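Local coordinates for hyaluronoglucosaminidase (Apis mellifera, PDB 1FCQ), which hydrolyses hyaluronan as the hyaluronidase of bee venom, a glycosidase family 56 enzyme (EC 3.2.1.35) and a major allergen, at residues Asp210-Ser213 and Trp214-Ser218; Leu314-Arg317 and Glu318-Asn321. All blocks are in the same frame, centred on the assembly; numbering follows the deposited sequence.

Contact 1 of 2, residues Asp210-Ser213 and Trp214-Ser218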
loop_
_atom_site.group_PDB
_atom_site.type_symbol
_atom_site.label_atom_id
_atom_site.label_comp_id
_atom_site.label_asym_id
_atom_site.label_seq_id
_atom_site.Cartn_x
_atom_site.Cartn_y
_atom_site.Cartn_z
ATOM N N ASP A 210 -15.205 -4.969 6.895
ATOM C CA ASP A 210 -16.400 -5.605 6.363
ATOM C C ASP A 210 -17.368 -4.556 5.815
ATOM O O ASP A 210 -18.030 -4.866 4.819
ATOM C CB ASP A 210 -17.154 -6.403 7.427
ATOM C CG ASP A 210 -16.406 -7.582 7.991
ATOM O OD1 ASP A 210 -15.487 -8.127 7.366
ATOM O OD2 ASP A 210 -16.734 -7.983 9.133
ATOM N N LYS A 211 -17.444 -3.384 6.417
ATOM C CA LYS A 211 -18.406 -2.383 5.962
ATOM C C LYS A 211 -17.852 -1.467 4.887
ATOM O O LYS A 211 -18.510 -0.534 4.416
ATOM C CB LYS A 211 -18.946 -1.585 7.149
ATOM C CG LYS A 211 -17.918 -1.001 8.086
ATOM C CD LYS A 211 -17.279 0.284 7.593
ATOM C CE LYS A 211 -17.929 1.511 8.219
ATOM N NZ LYS A 211 -17.491 1.711 9.629
ATOM N N MET A 212 -16.626 -1.723 4.450
ATOM C CA MET A 212 -15.976 -0.932 3.424
ATOM C C MET A 212 -16.072 -1.582 2.055
ATOM O O MET A 212 -15.168 -1.553 1.227
ATOM C CB MET A 212 -14.511 -0.663 3.778
ATOM C CG MET A 212 -14.325 0.751 4.334
ATOM S SD MET A 212 -12.666 1.041 4.955
ATOM C CE MET A 212 -11.642 0.801 3.516
ATOM N N SER A 213 -17.263 -2.102 1.730
ATOM C CA SER A 213 -17.564 -2.698 0.440
ATOM C C SER A 213 -17.437 -1.695 -0.690
ATOM O O SER A 213 -17.024 -2.026 -1.805
ATOM C CB SER A 213 -18.980 -3.301 0.484
ATOM O OG SER A 213 -18.974 -4.290 1.510
ATOM N N TRP A 214 -17.650 -0.403 -0.402
ATOM C CA TRP A 214 -17.494 0.628 -1.405
ATOM C C TRP A 214 -16.058 0.608 -1.946
ATOM O O TRP A 214 -15.865 0.948 -3.100
ATOM C CB TRP A 214 -17.827 2.005 -0.853
ATOM C CG TRP A 214 -17.038 2.440 0.344
ATOM C CD1 TRP A 214 -17.404 2.320 1.646
ATOM C CD2 TRP A 214 -15.749 3.066 0.351
ATOM N NE1 TRP A 214 -16.437 2.841 2.480
ATOM C CE2 TRP A 214 -15.415 3.305 1.694
ATOM C CE3 TRP A 214 -14.856 3.435 -0.662
ATOM C CZ2 TRP A 214 -14.213 3.910 2.073
ATOM C CZ3 TRP A 214 -13.661 4.042 -0.281
ATOM C CH2 TRP A 214 -13.360 4.267 1.071
ATOM N N LEU A 215 -15.081 0.263 -1.102
ATOM C CA LEU A 215 -13.706 0.185 -1.573
ATOM C C LEU A 215 -13.342 -1.189 -2.117
ATOM O O LEU A 215 -12.891 -1.333 -3.251
ATOM C CB LEU A 215 -12.720 0.558 -0.448
ATOM C CG LEU A 215 -11.240 0.529 -0.884
ATOM C CD1 LEU A 215 -10.986 1.529 -2.005
ATOM C CD2 LEU A 215 -10.341 0.793 0.311
ATOM N N PHE A 216 -13.561 -2.220 -1.293
ATOM C CA PHE A 216 -13.120 -3.563 -1.689
ATOM C C PHE A 216 -13.873 -4.162 -2.843
ATOM O O PHE A 216 -13.254 -4.915 -3.609
ATOM C CB PHE A 216 -13.103 -4.439 -0.433
ATOM C CG PHE A 216 -12.144 -3.883 0.602
ATOM C CD1 PHE A 216 -12.565 -3.548 1.865
ATOM C CD2 PHE A 216 -10.801 -3.723 0.271
ATOM C CE1 PHE A 216 -11.690 -3.042 2.810
ATOM C CE2 PHE A 216 -9.918 -3.207 1.201
ATOM C CZ PHE A 216 -10.356 -2.884 2.466
ATOM N N GLU A 217 -15.148 -3.826 -3.062
ATOM C CA GLU A 217 -15.822 -4.387 -4.243
ATOM C C GLU A 217 -15.341 -3.690 -5.512
ATOM O O GLU A 217 -15.381 -4.267 -6.599
ATOM C CB GLU A 217 -17.343 -4.318 -4.075
ATOM C CG GLU A 217 -17.792 -5.041 -2.812
ATOM C CD GLU A 217 -18.972 -5.970 -2.983
ATOM O OE1 GLU A 217 -19.797 -6.077 -2.046
ATOM O OE2 GLU A 217 -19.072 -6.616 -4.049
ATOM N N SER A 218 -14.823 -2.466 -5.393
ATOM C CA SER A 218 -14.330 -1.715 -6.532
ATOM C C SER A 218 -12.884 -2.103 -6.857
ATOM O O SER A 218 -12.541 -2.122 -8.034
ATOM C CB SER A 218 -14.393 -0.203 -6.341
ATOM O OG SER A 218 -15.633 0.252 -5.856
HETATM O O HOH W 1 -19.850 0.099 1.485
HETATM O O HOH W 2 -17.321 2.061 5.087
#
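Met212 lies between two aromatic rings of the short helix that starts just after it, and the atoms of its side chain turn in succession to Phe216, Trp214 and Leu215. CB meets the Phe216 ring at CE1, which is 3.8 Å from Met212 CB. The next carbon moves to the indole: Met212 CG sits 3.5 Å from Trp214 NE1 and also borders CE2 and CZ2. Beyond it SD makes an oblique Met-aromatic contact, 5.3 Å from the centroid of the six-membered ring of Trp214. A bend at the last torsion (chi3 61°) then turns the methyl toward Leu215, where Met212 CE packs tightly against Leu215 CD2 at 3.5 Å and also reaches Phe216 CE1 and CZ. Leu215 CB covers part of one indole face.

The backbone of Met212 is tied to the same turn. Its carbonyl oxygen accepts from two amides: Phe216 N, 3.1 Å from Met212 O, arrives almost straight and in the carbonyl plane, whereas Leu215 N approaches from above that plane at a poorer angle. Two waters join Lys211 O to Trp214, one through the backbone N and the other through Trp214 NE1, 2.9 Å from the water oxygen, which sits at the indole edge in the ring plane.

Outside the turn, Trp214 leans on Gln162 and Glu166 and Leu215 on Leu169, all of helix 146-175, while Phe216 touches Ile251 of helix 234-253. Met212 occupies the N-cap position of a one-turn helix that follows helix 203-210 and packs between two longer helices of the TIM barrel.

Contact 2 of 2, residues Leu314-Arg317 and Glu318-Asn321; sequences LQFR and EYLN
Arg317 and Asn321, one helical turn apart, run side by side in the same direction, and Arg317 CG lies 3.5 Å from Asn321 ND2. The arginine chain is extended from CG to NE, with CG anti to the backbone N (chi1 -168°), which runs it past the amide, so that CG and not the guanidinium makes the close approach; the guanidinium and amide planes are 28° apart, with ND2 toward the guanidinium edge. Arg317 O receives two N-H groups of Asn321: the backbone N, 3.0 Å from Arg317 O, in a regular helical bond, and ND2 in a weak, bent one. The polar ends have stronger partners beyond the turn. Glu31 forms a salt bridge with Arg317 NH2 and accepts from Asn321 ND2, Tyr36 OH bonds to Asn321 OD1, and Phe29 makes a cation-pi contact with Arg317.

These residues lie within helix 310-328, the last modelled helix of this TIM-barrel chain, and successive i to i+4 bonds carry it forward. Leu320 N, 2.8 Å from Phe316 O, gives the shortest of them.

The packed side holds Phe316, Tyr319 and Leu320, all buried. Phe316 CE1 comes to the edge of the Tyr319 ring, near its plane, 4.2 Å from Tyr319 CD2. Phe316 also meets the ring of Tyr268, Leu320 packs on Val32 of helix 31-34, and Tyr319 OH hydrogen-bonds to Leu278 O. By contrast, Leu314 and Glu318 are exposed. Glu318 CB rests 3.4 Å from Gln315 O, but its extended chain carries the carboxylate away from the preceding turn.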
loop_
_atom_site.group_PDB
_atom_site.type_symbol
_atom_site.label_atom_id
_atom_site.label_comp_id
_atom_site.label_asym_id
_atom_site.label_seq_id
_atom_site.Cartn_x
_atom_site.Cartn_y
_atom_site.Cartn_z
ATOM N N LEU A 314 25.219 -2.679 -6.179
ATOM C CA LEU A 314 25.945 -3.943 -6.065
ATOM C C LEU A 314 25.663 -4.701 -4.778
ATOM O O LEU A 314 25.583 -5.933 -4.826
ATOM C CB LEU A 314 27.446 -3.694 -6.191
ATOM C CG LEU A 314 27.927 -3.165 -7.540
ATOM C CD1 LEU A 314 29.338 -2.611 -7.454
ATOM C CD2 LEU A 314 27.828 -4.280 -8.578
ATOM N N GLN A 315 25.488 -4.000 -3.662
ATOM C CA GLN A 315 25.161 -4.678 -2.409
ATOM C C GLN A 315 23.765 -5.310 -2.486
ATOM O O GLN A 315 23.553 -6.438 -2.020
ATOM C CB GLN A 315 25.268 -3.744 -1.209
ATOM C CG GLN A 315 25.127 -4.422 0.142
ATOM C CD GLN A 315 23.717 -4.768 0.566
ATOM O OE1 GLN A 315 22.787 -4.037 0.227
ATOM N NE2 GLN A 315 23.512 -5.857 1.292
ATOM N N PHE A 316 22.823 -4.586 -3.091
ATOM C CA PHE A 316 21.475 -5.148 -3.222
ATOM C C PHE A 316 21.477 -6.356 -4.144
ATOM O O PHE A 316 20.846 -7.379 -3.849
ATOM C CB PHE A 316 20.457 -4.080 -3.689
ATOM C CG PHE A 316 19.122 -4.774 -3.897
ATOM C CD1 PHE A 316 18.458 -5.318 -2.811
ATOM C CD2 PHE A 316 18.597 -4.912 -5.164
ATOM C CE1 PHE A 316 17.243 -5.968 -2.991
ATOM C CE2 PHE A 316 17.385 -5.565 -5.351
ATOM C CZ PHE A 316 16.716 -6.096 -4.264
ATOM N N ARG A 317 22.236 -6.285 -5.239
ATOM C CA ARG A 317 22.353 -7.397 -6.169
ATOM C C ARG A 317 22.969 -8.605 -5.465
ATOM O O ARG A 317 22.535 -9.728 -5.624
ATOM C CB ARG A 317 23.171 -6.997 -7.400
ATOM C CG ARG A 317 23.065 -8.025 -8.522
ATOM C CD ARG A 317 23.627 -7.506 -9.838
ATOM N NE ARG A 317 23.229 -8.299 -10.989
ATOM C CZ ARG A 317 22.877 -7.925 -12.207
ATOM N NH1 ARG A 317 22.785 -6.666 -12.614
ATOM N NH2 ARG A 317 22.564 -8.828 -13.134
ATOM N N GLU A 318 23.962 -8.374 -4.596
ATOM C CA GLU A 318 24.549 -9.469 -3.826
ATOM C C GLU A 318 23.495 -10.109 -2.931
ATOM O O GLU A 318 23.357 -11.333 -2.862
ATOM C CB GLU A 318 25.664 -8.884 -2.980
ATOM C CG GLU A 318 26.641 -9.797 -2.297
ATOM C CD GLU A 318 27.826 -8.985 -1.748
ATOM O OE1 GLU A 318 27.783 -8.736 -0.531
ATOM O OE2 GLU A 318 28.727 -8.620 -2.526
ATOM N N TYR A 319 22.684 -9.277 -2.261
ATOM C CA TYR A 319 21.629 -9.814 -1.390
ATOM C C TYR A 319 20.619 -10.609 -2.192
ATOM O O TYR A 319 20.127 -11.683 -1.803
ATOM C CB TYR A 319 20.931 -8.682 -0.629
ATOM C CG TYR A 319 19.782 -9.154 0.235
ATOM C CD1 TYR A 319 19.971 -9.902 1.383
ATOM C CD2 TYR A 319 18.471 -8.810 -0.105
ATOM C CE1 TYR A 319 18.908 -10.317 2.168
ATOM C CE2 TYR A 319 17.414 -9.216 0.670
ATOM C CZ TYR A 319 17.620 -9.975 1.794
ATOM O OH TYR A 319 16.559 -10.359 2.574
ATOM N N LEU A 320 20.222 -10.084 -3.357
ATOM C CA LEU A 320 19.314 -10.777 -4.253
ATOM C C LEU A 320 19.836 -12.160 -4.659
ATOM O O LEU A 320 19.097 -13.133 -4.654
ATOM C CB LEU A 320 19.043 -9.951 -5.519
ATOM C CG LEU A 320 18.254 -10.617 -6.643
ATOM C CD1 LEU A 320 16.843 -10.980 -6.155
ATOM C CD2 LEU A 320 18.150 -9.743 -7.885
ATOM N N ASN A 321 21.115 -12.243 -5.000
ATOM C CA ASN A 321 21.688 -13.514 -5.458
ATOM C C ASN A 321 22.041 -14.430 -4.299
ATOM O O ASN A 321 21.909 -15.650 -4.455
ATOM C CB ASN A 321 22.828 -13.186 -6.424
ATOM C CG ASN A 321 22.236 -12.713 -7.753
ATOM O OD1 ASN A 321 21.444 -13.427 -8.370
ATOM N ND2 ASN A 321 22.585 -11.523 -8.210
#

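Overall arrangement
Contact 1 and contact 2 lie on opposite sides of the centre of the single chain, with their own centres 39 Å apart and nearest atoms about 27 Å apart, so neither touches the other. Contact 1 comes first along the chain, at the junction of helix 203-210 and helix 213-216, just ahead of strand 221-222. Contact 2 follows near the end of the modelled chain, within helix 310-328, after strand 297-301. Those two strands belong to the same run of parallel strands in the barrel wall, ordered 12-16, 297-301, 261-267, 221-222. Each contact is thus part of the helical layer outside the strands of one TIM barrel.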